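Local coordinates for transcriptional regulator, TetR family (Thermus thermophilus, PDB 3VPR), which probably represses transcription as a dimer of the TetR family, binding regulatory DNA through a helix-turn-helix, at residues A[120-132]-A[142-154]. Numbering follows the deposited sequence.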
loop_
_atom_site.group_PDB
_atom_site.type_symbol
_atom_site.label_atom_id
_atom_site.label_comp_id
_atom_site.label_asym_id
_atom_site.label_seq_id
_atom_site.Cartn_x
_atom_site.Cartn_y
_atom_site.Cartn_z
ATOM N N ASP A 120 -0.258 8.019 13.047
ATOM C CA ASP A 120 -1.519 7.859 13.763
ATOM C C ASP A 120 -2.246 9.199 13.892
ATOM O O ASP A 120 -3.466 9.265 13.727
ATOM C CB ASP A 120 -1.293 7.251 15.158
ATOM C CG ASP A 120 -1.051 5.741 15.111
ATOM O OD1 ASP A 120 -1.226 5.140 14.028
ATOM O OD2 ASP A 120 -0.694 5.149 16.155
ATOM N N ARG A 121 -1.494 10.266 14.163
ATOM C CA ARG A 121 -2.070 11.605 14.317
ATOM C C ARG A 121 -2.780 12.040 13.043
ATOM O O ARG A 121 -3.860 12.643 13.082
ATOM C CB ARG A 121 -0.965 12.605 14.668
ATOM C CG ARG A 121 -1.423 14.018 15.008
ATOM C CD ARG A 121 -0.225 14.821 15.547
ATOM N NE ARG A 121 -0.556 16.196 15.918
ATOM C CZ ARG A 121 -1.351 16.534 16.929
ATOM N NH1 ARG A 121 -1.909 15.599 17.689
ATOM N NH2 ARG A 121 -1.593 17.814 17.179
ATOM N N HIS A 122 -2.160 11.731 11.910
ATOM C CA HIS A 122 -2.716 12.069 10.609
ATOM C C HIS A 122 -4.036 11.312 10.389
ATOM O O HIS A 122 -5.018 11.880 9.911
ATOM C CB HIS A 122 -1.710 11.699 9.515
ATOM C CG HIS A 122 -2.051 12.244 8.164
ATOM N ND1 HIS A 122 -2.220 13.592 7.926
ATOM C CD2 HIS A 122 -2.199 11.629 6.965
ATOM C CE1 HIS A 122 -2.453 13.785 6.639
ATOM N NE2 HIS A 122 -2.444 12.609 6.034
ATOM N N GLU A 123 -4.045 10.028 10.739
ATOM C CA GLU A 123 -5.229 9.190 10.583
ATOM C C GLU A 123 -6.338 9.688 11.508
ATOM O O GLU A 123 -7.521 9.667 11.156
ATOM C CB GLU A 123 -4.876 7.726 10.888
ATOM C CG GLU A 123 -6.069 6.782 10.922
ATOM C CD GLU A 123 -5.688 5.345 10.606
ATOM O OE1 GLU A 123 -4.580 4.914 10.992
ATOM O OE2 GLU A 123 -6.499 4.638 9.978
ATOM N N GLU A 124 -5.948 10.156 12.690
ATOM C CA GLU A 124 -6.913 10.677 13.658
ATOM C C GLU A 124 -7.536 11.997 13.185
ATOM O O GLU A 124 -8.706 12.262 13.452
ATOM C CB GLU A 124 -6.245 10.856 15.026
ATOM C CG GLU A 124 -7.191 11.334 16.122
ATOM C CD GLU A 124 -8.459 10.492 16.217
ATOM O OE1 GLU A 124 -8.346 9.250 16.359
ATOM O OE2 GLU A 124 -9.568 11.078 16.152
ATOM N N ASN A 125 -6.769 12.822 12.473
ATOM C CA ASN A 125 -7.321 14.081 11.970
ATOM C C ASN A 125 -8.343 13.784 10.870
ATOM O O ASN A 125 -9.353 14.490 10.728
ATOM C CB ASN A 125 -6.224 14.989 11.405
ATOM C CG ASN A 125 -5.365 15.618 12.490
ATOM O OD1 ASN A 125 -5.859 15.942 13.568
ATOM N ND2 ASN A 125 -4.074 15.811 12.203
ATOM N N LEU A 126 -8.086 12.734 10.089
ATOM C CA LEU A 126 -9.008 12.375 9.022
ATOM C C LEU A 126 -10.297 11.875 9.657
ATOM O O LEU A 126 -11.392 12.235 9.231
ATOM C CB LEU A 126 -8.404 11.288 8.118
ATOM C CG LEU A 126 -9.297 10.764 6.983
ATOM C CD1 LEU A 126 -9.784 11.919 6.134
ATOM C CD2 LEU A 126 -8.511 9.748 6.127
ATOM N N ARG A 127 -10.154 11.044 10.683
ATOM C CA ARG A 127 -11.302 10.502 11.387
ATOM C C ARG A 127 -12.152 11.618 11.968
ATOM O O ARG A 127 -13.387 11.550 11.930
ATOM C CB ARG A 127 -10.847 9.561 12.503
ATOM C CG ARG A 127 -10.150 8.307 11.993
ATOM C CD ARG A 127 -9.958 7.283 13.102
ATOM N NE ARG A 127 -9.227 6.112 12.627
ATOM C CZ ARG A 127 -8.874 5.083 13.392
ATOM N NH1 ARG A 127 -9.187 5.074 14.680
ATOM N NH2 ARG A 127 -8.204 4.061 12.872
ATOM N N ALA A 128 -11.496 12.646 12.502
ATOM C CA ALA A 128 -12.221 13.781 13.077
ATOM C C ALA A 128 -13.067 14.463 12.007
ATOM O O ALA A 128 -14.191 14.872 12.281
ATOM C CB ALA A 128 -11.245 14.793 13.704
ATOM N N ILE A 129 -12.531 14.596 10.795
ATOM C CA ILE A 129 -13.291 15.219 9.706
ATOM C C ILE A 129 -14.499 14.345 9.339
ATOM O O ILE A 129 -15.608 14.838 9.170
ATOM C CB ILE A 129 -12.430 15.407 8.443
ATOM C CG1 ILE A 129 -11.324 16.426 8.704
ATOM C CG2 ILE A 129 -13.293 15.854 7.278
ATOM C CD1 ILE A 129 -10.384 16.620 7.521
ATOM N N LEU A 130 -14.278 13.043 9.223
ATOM C CA LEU A 130 -15.355 12.120 8.883
ATOM C C LEU A 130 -16.400 12.070 9.991
ATOM O O LEU A 130 -17.599 12.119 9.723
ATOM C CB LEU A 130 -14.792 10.713 8.641
ATOM C CG LEU A 130 -13.814 10.615 7.467
ATOM C CD1 LEU A 130 -13.148 9.236 7.446
ATOM C CD2 LEU A 130 -14.561 10.889 6.169
ATOM N N ARG A 131 -15.939 11.983 11.238
ATOM C CA ARG A 131 -16.854 11.923 12.369
ATOM C C ARG A 131 -17.746 13.167 12.434
ATOM O O ARG A 131 -18.948 13.065 12.730
ATOM C CB ARG A 131 -16.076 11.752 13.680
ATOM C CG ARG A 131 -16.943 11.842 14.922
ATOM C CD ARG A 131 -16.240 11.301 16.159
ATOM N NE ARG A 131 -14.808 11.576 16.153
ATOM C CZ ARG A 131 -13.877 10.679 15.845
ATOM N NH1 ARG A 131 -14.224 9.441 15.523
ATOM N NH2 ARG A 131 -12.602 11.025 15.833
ATOM N N ARG A 132 -17.170 14.337 12.159
ATOM C CA ARG A 132 -17.963 15.565 12.179
ATOM C C ARG A 132 -19.026 15.474 11.096
ATOM O O ARG A 132 -20.167 15.891 11.295
ATOM C CB ARG A 132 -17.087 16.790 11.920
ATOM C CG ARG A 132 -16.192 17.195 13.084
ATOM C CD ARG A 132 -15.171 18.232 12.614
ATOM N NE ARG A 132 -15.767 19.173 11.663
ATOM C CZ ARG A 132 -15.072 19.974 10.856
ATOM N NH1 ARG A 132 -13.742 19.966 10.874
ATOM N NH2 ARG A 132 -15.712 20.773 10.012
ATOM N N VAL A 142 -21.360 5.764 8.958
ATOM C CA VAL A 142 -20.376 4.818 8.452
ATOM C C VAL A 142 -19.324 4.575 9.517
ATOM O O VAL A 142 -19.133 5.403 10.406
ATOM C CB VAL A 142 -19.674 5.357 7.187
ATOM C CG1 VAL A 142 -20.663 5.491 6.063
ATOM C CG2 VAL A 142 -19.018 6.705 7.489
ATOM N N ASP A 143 -18.656 3.434 9.446
ATOM C CA ASP A 143 -17.602 3.146 10.410
ATOM C C ASP A 143 -16.500 4.152 10.099
ATOM O O ASP A 143 -15.882 4.087 9.033
ATOM C CB ASP A 143 -17.071 1.725 10.222
ATOM C CG ASP A 143 -16.011 1.364 11.241
ATOM O OD1 ASP A 143 -14.976 2.055 11.300
ATOM O OD2 ASP A 143 -16.210 0.387 11.984
ATOM N N VAL A 144 -16.273 5.083 11.023
ATOM C CA VAL A 144 -15.270 6.134 10.847
ATOM C C VAL A 144 -13.834 5.615 10.658
ATOM O O VAL A 144 -13.086 6.131 9.824
ATOM C CB VAL A 144 -15.297 7.115 12.053
ATOM C CG1 VAL A 144 -14.151 8.106 11.955
ATOM C CG2 VAL A 144 -16.630 7.863 12.090
ATOM N N ALA A 145 -13.445 4.604 11.433
ATOM C CA ALA A 145 -12.094 4.064 11.319
ATOM C C ALA A 145 -11.933 3.424 9.947
ATOM O O ALA A 145 -10.918 3.615 9.281
ATOM C CB ALA A 145 -11.818 3.031 12.435
ATOM N N LEU A 146 -12.951 2.682 9.520
ATOM C CA LEU A 146 -12.907 2.006 8.221
ATOM C C LEU A 146 -12.906 3.003 7.062
ATOM O O LEU A 146 -12.147 2.857 6.106
ATOM C CB LEU A 146 -14.095 1.047 8.078
ATOM C CG LEU A 146 -14.159 0.304 6.741
ATOM C CD1 LEU A 146 -13.701 -1.135 6.936
ATOM C CD2 LEU A 146 -15.580 0.344 6.189
ATOM N N ALA A 147 -13.758 4.017 7.145
ATOM C CA ALA A 147 -13.816 5.021 6.086
ATOM C C ALA A 147 -12.476 5.744 6.012
ATOM O O ALA A 147 -11.975 6.047 4.916
ATOM C CB ALA A 147 -14.944 6.023 6.361
ATOM N N GLY A 148 -11.897 6.022 7.179
ATOM C CA GLY A 148 -10.614 6.699 7.210
ATOM C C GLY A 148 -9.527 5.830 6.610
ATOM O O GLY A 148 -8.621 6.309 5.923
ATOM N N ARG A 149 -9.622 4.531 6.866
ATOM C CA ARG A 149 -8.635 3.599 6.351
ATOM C C ARG A 149 -8.807 3.469 4.832
ATOM O O ARG A 149 -7.836 3.318 4.091
ATOM C CB ARG A 149 -8.804 2.240 7.043
ATOM C CG ARG A 149 -7.750 1.208 6.683
ATOM C CD ARG A 149 -6.405 1.576 7.272
ATOM N NE ARG A 149 -6.470 1.666 8.728
ATOM C CZ ARG A 149 -5.429 1.943 9.506
ATOM N NH1 ARG A 149 -4.237 2.158 8.965
ATOM N NH2 ARG A 149 -5.580 2.006 10.824
ATOM N N ALA A 150 -10.046 3.551 4.369
ATOM C CA ALA A 150 -10.315 3.443 2.937
ATOM C C ALA A 150 -9.637 4.602 2.208
ATOM O O ALA A 150 -8.948 4.405 1.206
ATOM C CB ALA A 150 -11.807 3.471 2.686
ATOM N N VAL A 151 -9.831 5.809 2.722
ATOM C CA VAL A 151 -9.232 6.994 2.126
ATOM C C VAL A 151 -7.693 6.962 2.154
ATOM O O VAL A 151 -7.040 7.202 1.133
ATOM C CB VAL A 151 -9.721 8.276 2.848
ATOM C CG1 VAL A 151 -9.069 9.505 2.239
ATOM C CG2 VAL A 151 -11.224 8.372 2.750
ATOM N N LEU A 152 -7.115 6.672 3.317
ATOM C CA LEU A 152 -5.663 6.631 3.436
ATOM C C LEU A 152 -5.106 5.567 2.490
ATOM O O LEU A 152 -4.041 5.753 1.888
ATOM C CB LEU A 152 -5.252 6.357 4.892
ATOM C CG LEU A 152 -5.399 7.543 5.872
ATOM C CD1 LEU A 152 -5.179 7.080 7.309
ATOM C CD2 LEU A 152 -4.390 8.640 5.517
ATOM N N SER A 153 -5.835 4.463 2.337
ATOM C CA SER A 153 -5.387 3.413 1.429
ATOM C C SER A 153 -5.301 3.969 0.009
ATOM O O SER A 153 -4.337 3.711 -0.709
ATOM C CB SER A 153 -6.344 2.211 1.461
ATOM O OG SER A 153 -6.349 1.605 2.746
HETATM N N MSE A 154 -6.300 4.737 -0.408
HETATM C CA MSE A 154 -6.258 5.285 -1.759
HETATM C C MSE A 154 -5.053 6.218 -1.926
HETATM O O MSE A 154 -4.307 6.123 -2.903
HETATM C CB MSE A 154 -7.556 6.036 -2.081
HETATM C CG MSE A 154 -8.796 5.150 -2.155
HETATM SE SE MSE A 154 -10.445 6.166 -2.345
HETATM C CE MSE A 154 -10.987 6.277 -0.518
#
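Two arginines from different helices share one carboxylate oxygen, E123 OE2. R149 NH2 lies 2.9 Å from E123 OE2, but because the oxygen sits over one face of that guanidinium, no N-H points at it and only the charges pair; the guanidinium and carboxylate planes are 75° apart. From its own helix, R127 NH2 adds a weak hydrogen bond of 3.4 Å to E123 OE2, part of a salt bridge. The extended R127 chain lays its guanidinium across A145, whose CB stands 3.7 Å above the centre of the flat group, and the shared carboxylate probably offsets the nearness of the two arginines. With an alanine at R127, E123 would probably be left with R149 alone in this network and A145 CB would lose the flat group over it. The helices close in at G148, where L130 CD1 comes 3.5 Å from G148 N and L126 CD2 lies 3.4 Å from G148 O. With CG anti to the backbone N (chi1 177°), L126 also brings CD2 to V151 and L152. R149 also makes a cation-pi contact with W161 of the second subunit. The axes of 120-132 and 144-154 run at 120° to each other, joining helices 109-135 and 144-161 within the all-helical C-terminal domain of a TetR-family regulator.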